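Local coordinates for beta-glucuronidase (PDB 6U7J), which hydrolyses beta-D-glucuronides as a gut bacterial family 2 glycoside hydrolase and probably reactivates estrogens by removing their glucuronic acid, at residues B[229-235]-B[263-269]; B[278-283]-B[405-410]; B[525-529]-B[580-585]. All coordinates share one frame; numbering follows the deposited sequence.

Contact 1 of 3, residues B[229-235]-B[263-269]; sequences VYIRDEK and YLYKLDI. Unlike the reference sequence in segment 229-235: Arg-232 (reference Leu).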
loop_
_atom_site.group_PDB
_atom_site.type_symbol
_atom_site.label_atom_id
_atom_site.label_comp_id
_atom_site.label_asym_id
_atom_site.label_seq_id
_atom_site.Cartn_x
_atom_site.Cartn_y
_atom_site.Cartn_z
ATOM N N VAL B 229 35.432 -11.314 -47.219
ATOM C CA VAL B 229 35.261 -10.914 -45.828
ATOM C C VAL B 229 35.689 -9.462 -45.693
ATOM O O VAL B 229 36.857 -9.134 -45.933
ATOM C CB VAL B 229 36.076 -11.796 -44.866
ATOM C CG1 VAL B 229 36.025 -11.235 -43.451
ATOM C CG2 VAL B 229 35.571 -13.209 -44.897
ATOM N N TYR B 230 34.756 -8.598 -45.306
ATOM C CA TYR B 230 35.053 -7.206 -45.019
ATOM C C TYR B 230 34.903 -6.947 -43.527
ATOM O O TYR B 230 34.060 -7.546 -42.847
ATOM C CB TYR B 230 34.122 -6.250 -45.773
ATOM C CG TYR B 230 34.040 -6.420 -47.277
ATOM C CD1 TYR B 230 32.947 -7.047 -47.863
ATOM C CD2 TYR B 230 35.031 -5.918 -48.116
ATOM C CE1 TYR B 230 32.853 -7.189 -49.232
ATOM C CE2 TYR B 230 34.942 -6.055 -49.489
ATOM C CZ TYR B 230 33.850 -6.690 -50.046
ATOM O OH TYR B 230 33.743 -6.832 -51.419
ATOM N N ILE B 231 35.714 -6.034 -43.022
ATOM C CA ILE B 231 35.523 -5.492 -41.690
ATOM C C ILE B 231 35.132 -4.039 -41.880
ATOM O O ILE B 231 35.921 -3.239 -42.404
ATOM C CB ILE B 231 36.773 -5.649 -40.819
ATOM C CG1 ILE B 231 37.080 -7.137 -40.646
ATOM C CG2 ILE B 231 36.567 -4.970 -39.476
ATOM C CD1 ILE B 231 37.969 -7.451 -39.470
ATOM N N ARG B 232 33.899 -3.709 -41.502
ATOM C CA ARG B 232 33.362 -2.369 -41.655
ATOM C C ARG B 232 33.284 -1.676 -40.300
ATOM O O ARG B 232 33.079 -2.313 -39.261
ATOM C CB ARG B 232 31.978 -2.397 -42.302
ATOM C CG ARG B 232 31.881 -3.301 -43.518
ATOM C CD ARG B 232 30.702 -2.923 -44.410
ATOM N NE ARG B 232 30.745 -3.640 -45.681
ATOM C CZ ARG B 232 30.865 -3.049 -46.864
ATOM N NH1 ARG B 232 30.955 -1.731 -46.931
ATOM N NH2 ARG B 232 30.905 -3.770 -47.979
ATOM N N ASP B 233 33.463 -0.360 -40.326
ATOM C CA ASP B 233 33.333 0.451 -39.128
ATOM C C ASP B 233 31.857 0.818 -38.960
ATOM O O ASP B 233 30.988 0.306 -39.670
ATOM C CB ASP B 233 34.285 1.653 -39.199
ATOM C CG ASP B 233 33.908 2.670 -40.275
ATOM O OD1 ASP B 233 32.811 2.599 -40.857
ATOM O OD2 ASP B 233 34.733 3.569 -40.540
ATOM N N GLU B 234 31.553 1.718 -38.023
ATOM C CA GLU B 234 30.160 2.065 -37.774
ATOM C C GLU B 234 29.573 2.945 -38.864
ATOM O O GLU B 234 28.350 2.965 -39.031
ATOM C CB GLU B 234 30.025 2.743 -36.412
ATOM C CG GLU B 234 30.311 1.787 -35.269
ATOM C CD GLU B 234 29.802 2.288 -33.930
ATOM O OE1 GLU B 234 29.799 3.523 -33.708
ATOM O OE2 GLU B 234 29.421 1.431 -33.099
ATOM N N LYS B 235 30.411 3.662 -39.613
ATOM C CA LYS B 235 29.977 4.346 -40.825
ATOM C C LYS B 235 29.892 3.407 -42.029
ATOM O O LYS B 235 29.699 3.879 -43.159
ATOM C CB LYS B 235 30.920 5.517 -41.139
ATOM C CG LYS B 235 31.293 6.375 -39.926
ATOM C CD LYS B 235 32.693 6.037 -39.386
ATOM C CE LYS B 235 32.762 6.143 -37.848
ATOM N NZ LYS B 235 34.031 5.585 -37.261
ATOM N N TYR B 263 31.698 0.621 -29.164
ATOM C CA TYR B 263 31.936 0.703 -30.601
ATOM C C TYR B 263 31.851 -0.706 -31.174
ATOM O O TYR B 263 32.421 -1.645 -30.607
ATOM C CB TYR B 263 33.301 1.337 -30.922
ATOM C CG TYR B 263 33.430 1.786 -32.362
ATOM C CD1 TYR B 263 33.849 0.901 -33.354
ATOM C CD2 TYR B 263 33.118 3.088 -32.735
ATOM C CE1 TYR B 263 33.965 1.307 -34.680
ATOM C CE2 TYR B 263 33.224 3.502 -34.050
ATOM C CZ TYR B 263 33.653 2.608 -35.019
ATOM O OH TYR B 263 33.757 3.019 -36.326
ATOM N N LEU B 264 31.144 -0.868 -32.287
ATOM C CA LEU B 264 30.978 -2.193 -32.877
ATOM C C LEU B 264 31.377 -2.162 -34.340
ATOM O O LEU B 264 30.762 -1.447 -35.136
ATOM C CB LEU B 264 29.536 -2.696 -32.737
ATOM C CG LEU B 264 29.045 -2.852 -31.294
ATOM C CD1 LEU B 264 27.557 -3.223 -31.254
ATOM C CD2 LEU B 264 29.899 -3.883 -30.560
ATOM N N TYR B 265 32.401 -2.936 -34.691
ATOM C CA TYR B 265 32.677 -3.226 -36.089
ATOM C C TYR B 265 31.723 -4.311 -36.578
ATOM O O TYR B 265 31.020 -4.949 -35.797
ATOM C CB TYR B 265 34.131 -3.665 -36.280
ATOM C CG TYR B 265 35.129 -2.566 -36.018
ATOM C CD1 TYR B 265 35.576 -2.305 -34.726
ATOM C CD2 TYR B 265 35.622 -1.775 -37.058
ATOM C CE1 TYR B 265 36.486 -1.289 -34.473
ATOM C CE2 TYR B 265 36.532 -0.748 -36.809
ATOM C CZ TYR B 265 36.962 -0.520 -35.511
ATOM O OH TYR B 265 37.866 0.485 -35.233
ATOM N N LYS B 266 31.693 -4.522 -37.890
ATOM C CA LYS B 266 30.884 -5.587 -38.467
ATOM C C LYS B 266 31.770 -6.482 -39.316
ATOM O O LYS B 266 32.496 -5.991 -40.187
ATOM C CB LYS B 266 29.723 -5.028 -39.300
ATOM C CG LYS B 266 28.932 -3.918 -38.621
ATOM C CD LYS B 266 28.939 -2.668 -39.486
ATOM C CE LYS B 266 28.252 -1.492 -38.811
ATOM N NZ LYS B 266 28.377 -1.533 -37.314
ATOM N N LEU B 267 31.732 -7.785 -39.032
ATOM C CA LEU B 267 32.292 -8.805 -39.918
ATOM C C LEU B 267 31.253 -9.084 -40.998
ATOM O O LEU B 267 30.240 -9.734 -40.746
ATOM C CB LEU B 267 32.652 -10.066 -39.140
ATOM C CG LEU B 267 33.648 -11.014 -39.832
ATOM C CD1 LEU B 267 34.969 -10.301 -40.136
ATOM C CD2 LEU B 267 33.911 -12.289 -39.022
ATOM N N ASP B 268 31.498 -8.572 -42.205
ATOM C CA ASP B 268 30.546 -8.601 -43.310
ATOM C C ASP B 268 31.031 -9.619 -44.334
ATOM O O ASP B 268 32.087 -9.425 -44.955
ATOM C CB ASP B 268 30.417 -7.208 -43.922
ATOM C CG ASP B 268 29.235 -7.069 -44.878
ATOM O OD1 ASP B 268 28.209 -7.781 -44.736
ATOM O OD2 ASP B 268 29.340 -6.203 -45.778
ATOM N N ILE B 269 30.260 -10.692 -44.513
ATOM C CA ILE B 269 30.718 -11.904 -45.180
ATOM C C ILE B 269 29.812 -12.209 -46.366
ATOM O O ILE B 269 28.580 -12.238 -46.225
ATOM C CB ILE B 269 30.738 -13.097 -44.209
ATOM C CG1 ILE B 269 31.516 -12.739 -42.942
ATOM C CG2 ILE B 269 31.294 -14.340 -44.883
ATOM C CD1 ILE B 269 31.403 -13.778 -41.831
#

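Contact 2 of 3, residues B[278-283]-B[405-410]; sequences LPFGIR and NHPCVV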
loop_
_atom_site.group_PDB
_atom_site.type_symbol
_atom_site.label_atom_id
_atom_site.label_comp_id
_atom_site.label_asym_id
_atom_site.label_seq_id
_atom_site.Cartn_x
_atom_site.Cartn_y
_atom_site.Cartn_z
ATOM N N LEU B 278 28.050 -9.883 -38.912
ATOM C CA LEU B 278 28.167 -10.076 -37.472
ATOM C C LEU B 278 28.760 -8.837 -36.817
ATOM O O LEU B 278 29.909 -8.481 -37.125
ATOM C CB LEU B 278 29.040 -11.296 -37.176
ATOM C CG LEU B 278 29.299 -11.581 -35.697
ATOM C CD1 LEU B 278 28.066 -12.218 -35.039
ATOM C CD2 LEU B 278 30.505 -12.476 -35.543
ATOM N N PRO B 279 28.039 -8.151 -35.923
ATOM C CA PRO B 279 28.680 -7.103 -35.118
ATOM C C PRO B 279 29.660 -7.718 -34.136
ATOM O O PRO B 279 29.494 -8.855 -33.696
ATOM C CB PRO B 279 27.509 -6.436 -34.384
ATOM C CG PRO B 279 26.242 -6.964 -35.072
ATOM C CD PRO B 279 26.603 -8.293 -35.624
ATOM N N PHE B 280 30.709 -6.967 -33.812
ATOM C CA PHE B 280 31.644 -7.410 -32.782
ATOM C C PHE B 280 32.382 -6.194 -32.242
ATOM O O PHE B 280 32.316 -5.097 -32.809
ATOM C CB PHE B 280 32.614 -8.482 -33.305
ATOM C CG PHE B 280 33.679 -7.956 -34.238
ATOM C CD1 PHE B 280 33.434 -7.836 -35.601
ATOM C CD2 PHE B 280 34.934 -7.608 -33.752
ATOM C CE1 PHE B 280 34.418 -7.355 -36.469
ATOM C CE2 PHE B 280 35.929 -7.118 -34.618
ATOM C CZ PHE B 280 35.670 -6.994 -35.977
ATOM N N GLY B 281 33.064 -6.394 -31.121
ATOM C CA GLY B 281 33.767 -5.312 -30.462
ATOM C C GLY B 281 35.204 -5.680 -30.171
ATOM O O GLY B 281 35.521 -6.824 -29.848
ATOM N N ILE B 282 36.078 -4.686 -30.276
ATOM C CA ILE B 282 37.489 -4.868 -29.958
ATOM C C ILE B 282 37.731 -4.343 -28.553
ATOM O O ILE B 282 37.555 -3.144 -28.290
ATOM C CB ILE B 282 38.402 -4.163 -30.974
ATOM C CG1 ILE B 282 38.080 -4.635 -32.399
ATOM C CG2 ILE B 282 39.870 -4.406 -30.604
ATOM C CD1 ILE B 282 38.734 -3.803 -33.490
ATOM N N ARG B 283 38.149 -5.234 -27.660
ATOM C CA ARG B 283 38.436 -4.862 -26.283
ATOM C C ARG B 283 39.177 -6.005 -25.620
ATOM O O ARG B 283 38.925 -7.175 -25.917
ATOM C CB ARG B 283 37.152 -4.546 -25.496
ATOM C CG ARG B 283 36.105 -5.660 -25.502
ATOM C CD ARG B 283 36.110 -6.398 -24.188
ATOM N NE ARG B 283 35.224 -7.562 -24.165
ATOM C CZ ARG B 283 35.601 -8.783 -24.534
ATOM N NH1 ARG B 283 36.834 -8.993 -24.989
ATOM N NH2 ARG B 283 34.745 -9.794 -24.460
ATOM N N ASN B 405 30.856 -14.265 -29.252
ATOM C CA ASN B 405 31.222 -13.072 -30.002
ATOM C C ASN B 405 30.703 -11.785 -29.378
ATOM O O ASN B 405 30.912 -10.707 -29.945
ATOM C CB ASN B 405 30.723 -13.208 -31.437
ATOM C CG ASN B 405 31.425 -14.333 -32.177
ATOM O OD1 ASN B 405 32.625 -14.542 -31.990
ATOM N ND2 ASN B 405 30.686 -15.070 -33.002
ATOM N N HIS B 406 30.042 -11.868 -28.229
ATOM C CA HIS B 406 29.553 -10.676 -27.548
ATOM C C HIS B 406 30.680 -9.989 -26.766
ATOM O O HIS B 406 31.176 -10.536 -25.775
ATOM C CB HIS B 406 28.406 -11.038 -26.606
ATOM C CG HIS B 406 27.091 -11.273 -27.300
ATOM N ND1 HIS B 406 26.538 -10.367 -28.181
ATOM C CD2 HIS B 406 26.207 -12.299 -27.213
ATOM C CE1 HIS B 406 25.379 -10.830 -28.620
ATOM N NE2 HIS B 406 25.154 -12.000 -28.045
ATOM N N PRO B 407 31.107 -8.792 -27.168
ATOM C CA PRO B 407 32.031 -8.038 -26.324
ATOM C C PRO B 407 31.448 -7.682 -24.967
ATOM O O PRO B 407 32.223 -7.471 -24.009
ATOM C CB PRO B 407 32.317 -6.774 -27.147
ATOM C CG PRO B 407 31.069 -6.606 -27.982
ATOM C CD PRO B 407 30.622 -8.000 -28.317
ATOM N N CYS B 408 30.131 -7.616 -24.799
ATOM C CA CYS B 408 29.643 -7.246 -23.472
ATOM C C CYS B 408 29.976 -8.337 -22.435
ATOM O O CYS B 408 30.185 -8.009 -21.262
ATOM C CB CYS B 408 28.143 -6.904 -23.521
ATOM S SG CYS B 408 27.076 -8.359 -23.797
ATOM N N VAL B 409 30.127 -9.597 -22.858
ATOM C CA VAL B 409 30.420 -10.666 -21.912
ATOM C C VAL B 409 31.895 -10.635 -21.525
ATOM O O VAL B 409 32.765 -10.892 -22.358
ATOM C CB VAL B 409 30.042 -12.033 -22.476
ATOM C CG1 VAL B 409 30.508 -13.169 -21.545
ATOM C CG2 VAL B 409 28.551 -12.085 -22.686
ATOM N N VAL B 410 32.197 -10.333 -20.255
ATOM C CA VAL B 410 33.589 -10.313 -19.823
ATOM C C VAL B 410 33.923 -11.447 -18.879
ATOM O O VAL B 410 35.101 -11.591 -18.496
ATOM C CB VAL B 410 33.978 -8.961 -19.201
ATOM C CG1 VAL B 410 33.609 -7.828 -20.165
ATOM C CG2 VAL B 410 33.325 -8.782 -17.815
#

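Contact 3 of 3, residues B[525-529]-B[580-585]; sequences EEYQK and KTAAFA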
loop_
_atom_site.group_PDB
_atom_site.type_symbol
_atom_site.label_atom_id
_atom_site.label_comp_id
_atom_site.label_asym_id
_atom_site.label_seq_id
_atom_site.Cartn_x
_atom_site.Cartn_y
_atom_site.Cartn_z
ATOM N N GLU B 525 11.502 0.640 4.025
ATOM C CA GLU B 525 12.359 1.209 2.991
ATOM C C GLU B 525 13.613 1.829 3.582
ATOM O O GLU B 525 14.661 1.845 2.930
ATOM C CB GLU B 525 11.599 2.264 2.178
ATOM C CG GLU B 525 10.355 1.763 1.454
ATOM C CD GLU B 525 9.885 2.715 0.354
ATOM O OE1 GLU B 525 10.708 3.515 -0.120
ATOM O OE2 GLU B 525 8.688 2.677 -0.030
ATOM N N GLU B 526 13.522 2.369 4.802
ATOM C CA GLU B 526 14.702 2.958 5.424
ATOM C C GLU B 526 15.723 1.880 5.772
ATOM O O GLU B 526 16.930 2.092 5.630
ATOM C CB GLU B 526 14.290 3.762 6.661
ATOM C CG GLU B 526 13.471 5.015 6.326
ATOM C CD GLU B 526 11.986 4.729 5.988
ATOM O OE1 GLU B 526 11.464 3.625 6.296
ATOM O OE2 GLU B 526 11.329 5.635 5.427
ATOM N N TYR B 527 15.255 0.703 6.195
ATOM C CA TYR B 527 16.178 -0.361 6.559
ATOM C C TYR B 527 16.964 -0.844 5.343
ATOM O O TYR B 527 18.175 -1.096 5.437
ATOM C CB TYR B 527 15.429 -1.528 7.211
ATOM C CG TYR B 527 16.363 -2.577 7.752
ATOM C CD1 TYR B 527 16.783 -2.543 9.076
ATOM C CD2 TYR B 527 16.871 -3.578 6.925
ATOM C CE1 TYR B 527 17.667 -3.502 9.570
ATOM C CE2 TYR B 527 17.750 -4.532 7.403
ATOM C CZ TYR B 527 18.148 -4.490 8.723
ATOM O OH TYR B 527 19.023 -5.438 9.197
ATOM N N GLN B 528 16.297 -0.981 4.193
ATOM C CA GLN B 528 17.015 -1.379 2.985
ATOM C C GLN B 528 18.157 -0.414 2.697
ATOM O O GLN B 528 19.264 -0.838 2.340
ATOM C CB GLN B 528 16.068 -1.440 1.790
ATOM C CG GLN B 528 16.657 -2.090 0.550
ATOM C CD GLN B 528 15.706 -2.062 -0.639
ATOM O OE1 GLN B 528 15.047 -1.059 -0.901
ATOM N NE2 GLN B 528 15.637 -3.167 -1.363
ATOM N N LYS B 529 17.912 0.887 2.866
ATOM C CA LYS B 529 18.954 1.856 2.575
ATOM C C LYS B 529 20.129 1.710 3.540
ATOM O O LYS B 529 21.295 1.726 3.115
ATOM C CB LYS B 529 18.385 3.270 2.611
ATOM C CG LYS B 529 19.398 4.345 2.227
ATOM C CD LYS B 529 19.267 5.500 3.184
ATOM C CE LYS B 529 19.956 6.771 2.710
ATOM N NZ LYS B 529 21.057 7.134 3.645
ATOM N N LYS B 580 12.277 2.367 -5.054
ATOM C CA LYS B 580 12.088 2.615 -3.632
ATOM C C LYS B 580 13.137 3.635 -3.174
ATOM O O LYS B 580 14.013 4.030 -3.950
ATOM C CB LYS B 580 12.171 1.299 -2.857
ATOM C CG LYS B 580 11.491 0.108 -3.591
ATOM C CD LYS B 580 11.534 -1.211 -2.796
ATOM C CE LYS B 580 11.010 -2.375 -3.641
ATOM N NZ LYS B 580 11.191 -3.711 -3.000
ATOM N N THR B 581 13.089 4.044 -1.894
ATOM C CA THR B 581 13.958 5.140 -1.437
ATOM C C THR B 581 15.439 4.827 -1.631
ATOM O O THR B 581 16.208 5.696 -2.048
ATOM C CB THR B 581 13.708 5.479 0.038
ATOM O OG1 THR B 581 13.972 4.328 0.850
ATOM C CG2 THR B 581 12.299 5.924 0.262
ATOM N N ALA B 582 15.865 3.599 -1.327
ATOM C CA ALA B 582 17.286 3.282 -1.407
ATOM C C ALA B 582 17.856 3.521 -2.806
ATOM O O ALA B 582 19.044 3.840 -2.940
ATOM C CB ALA B 582 17.527 1.839 -0.982
ATOM N N ALA B 583 17.032 3.404 -3.852
ATOM C CA ALA B 583 17.534 3.629 -5.204
ATOM C C ALA B 583 18.216 4.984 -5.324
ATOM O O ALA B 583 19.228 5.118 -6.021
ATOM C CB ALA B 583 16.402 3.518 -6.226
ATOM N N PHE B 584 17.674 5.999 -4.650
ATOM C CA PHE B 584 18.191 7.351 -4.799
ATOM C C PHE B 584 19.530 7.505 -4.092
ATOM O O PHE B 584 20.420 8.205 -4.586
ATOM C CB PHE B 584 17.163 8.363 -4.274
ATOM C CG PHE B 584 15.957 8.477 -5.156
ATOM C CD1 PHE B 584 15.969 9.322 -6.261
ATOM C CD2 PHE B 584 14.833 7.697 -4.920
ATOM C CE1 PHE B 584 14.868 9.401 -7.107
ATOM C CE2 PHE B 584 13.735 7.765 -5.764
ATOM C CZ PHE B 584 13.754 8.615 -6.861
ATOM N N ALA B 585 19.696 6.839 -2.950
ATOM C CA ALA B 585 20.988 6.854 -2.274
ATOM C C ALA B 585 22.021 6.069 -3.064
ATOM O O ALA B 585 23.163 6.517 -3.211
ATOM C CB ALA B 585 20.856 6.291 -0.858
HETATM O O HOH W 1 14.422 1.516 -0.048
#

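Contact 1 of 3, residues B[229-235]-B[263-269]
Glu-234 lies over one face of the Tyr-263 ring: its CG stands 3.6 Å from the centroid of the Tyr-263 ring and 18° off the ring normal, a CH-pi contact. The carboxylate carries on over the same ring, stacked, with the carboxylate and ring planes 23° apart. This overlap sits where strand 227-232 ends and the neighbouring antiparallel strand 265-271 begins, in the immunoglobulin-like beta-sandwich domain of family 2 glycoside hydrolases. Two further bonds hold the stack: Leu-264 N reaches Glu-234 OE2 at 3.0 Å from above the carboxylate plane, and Glu-234 N gives its hydrogen to Tyr-263 OH at 3.1 Å. Lys-235 NZ, arriving at the ring edge, is a second donor to Tyr-263 OH at 2.7 Å.

Within the strands, the hydrogen-bonded pairs Tyr-230/Asp-268 and Arg-232/Lys-266 alternate with the non-hydrogen-bonded pairs Val-229/Ile-269 and Ile-231/Leu-267, which fixes the register. Leu-267 CD1 touches two neighbours on the apolar face, 3.6 Å from Val-229 CG1 and 3.8 Å from Ile-231 CG1. That face packs on strands 198-208 and 211-220.

The other face carries the charges. With its chain extended from CG to NE, Arg-232, where the reference sequence has leucine, reaches Asp-268, whose OD1 is held by His-275 and Thr-277. The guanidinium and carboxylate planes are turned 67° apart, and the salt bridge is made by Arg-232 NE on the anti side of Asp-268 OD2 but tilted out of the carboxylate plane, at 2.9 Å.

Contact 2 of 3, residues B[278-283]-B[405-410]
Arg-283 and Pro-407 meet side chain to main chain, the guanidinium presenting its edge to the proline carbonyl. The bond from Arg-283 NE to Pro-407 O is 3.0 Å long with an angle of 156° at the hydrogen; it lies in the carbonyl plane and uses a lone pair of the oxygen, which sits 15° out of the guanidinium plane. A chi1 of 55°, with CG between the backbone N and the carbonyl carbon, together with a bend at chi2, folds the arginine toward the 405-410 chain. Arg-283 NH2 is held less firmly: it makes a weak bond to Val-409 O at 3.1 Å and a longer, weak one to Pro-407 O at 3.5 Å. Arg-443 also donates to Val-409 O, and to His-406 O as well.

These carbonyls belong to a type I beta turn from His-406 to Val-409, closed by Val-409 N to His-406 O at 3.2 Å. The turn follows helix 386-403 and leads into strand 409-416 of the TIM barrel, so it lies at the N-terminal end of that strand, whereas TIM barrels place their active sites at the C-terminal ends. The contact therefore joins the N-terminal end of the barrel strands to the beta-sandwich domain.

Beside the arginine, the Pro-407 ring lies against bare main chain, with Pro-407 CG 3.7 Å from Gly-281 N and Pro-407 CB 3.9 Å from Gly-281 CA. Farther along the sandwich strand, Leu-278 and Asn-405 cross at about a right angle, and Leu-278 CD2 rests 3.6 Å from Asn-405 ND2. The amide's rotation is fixed from strand 198-208: Asn-405 ND2 donates to Ile-201 O, while Asn-405 OD1 accepts from Val-203 N.

Contact 3 of 3, residues B[525-529]-B[580-585]
The carboxylate of Glu-525 meets Thr-581 through OE1, whose anti side takes the backbone N-H of Thr-581 at 3.0 Å (Thr-581 N to Glu-525 OE1), with the donor 29° out of the carboxylate plane. The second flat group, the Gln-528 amide, turns its oxygen to the other segment, with Gln-528 OE1 3.8 Å from Ala-582 CB, while its nitrogen donates to Gly-571 O. Both groups belong to the packing of the last two helices of the TIM barrel domain: helix 525-540 links strands 502-506 and 545-551 in a beta-alpha-beta crossover, and helix 581-592 follows the last strand. The short helical segments run at 30° to each other with axes 8.7 Å apart at closest, near enough for alanine to sit directly on the opposing backbone.

That alanine is Ala-582, whose CB lies 3.8 Å from Lys-529 CA. One turn on, Ala-585 CB touches the aliphatic part of the lysine, 3.7 Å from Lys-529 CE, and the charged end continues to Glu-533 in a salt bridge. Lys-580 runs extended across Gln-528 at about a right angle, its NZ held by Asp-555 and by the carbonyls of Thr-511 and Gly-571.

The other oxygen of the glutamate, Glu-525 OE2, accepts from Gly-514 N and from His-516 of the second subunit. Phe-584 and Thr-581 also pack against that subunit, on its Glu-526 and Thr-581 respectively, which places the contact at a subunit interface.

One water bridges the two segments with three bonds. It accepts from Ala-582 N at 2.8 Å and donates to Glu-525 O at 3.0 Å and to Gln-528 OE1 at 2.8 Å.

From the N terminus, contact 1 comes first, inside the beta-sandwich domain: 27 residues separate its two segments, which lie on strands 227-232 and 265-271. Strand 274-280 follows directly and pairs with 265-271 in the same sheet, so contact 2 opens on the neighbouring strand, the centres of the two contacts being about 12 Å apart. Contact 2 then spans 121 residues and ties the sandwich to the TIM barrel. In contact 3, 50 residues separate the segments, which lie on the last two helices of the barrel, beside another subunit, about 23 Å from contact 2 between nearest atoms. The three follow in series, none nesting within or crossing another.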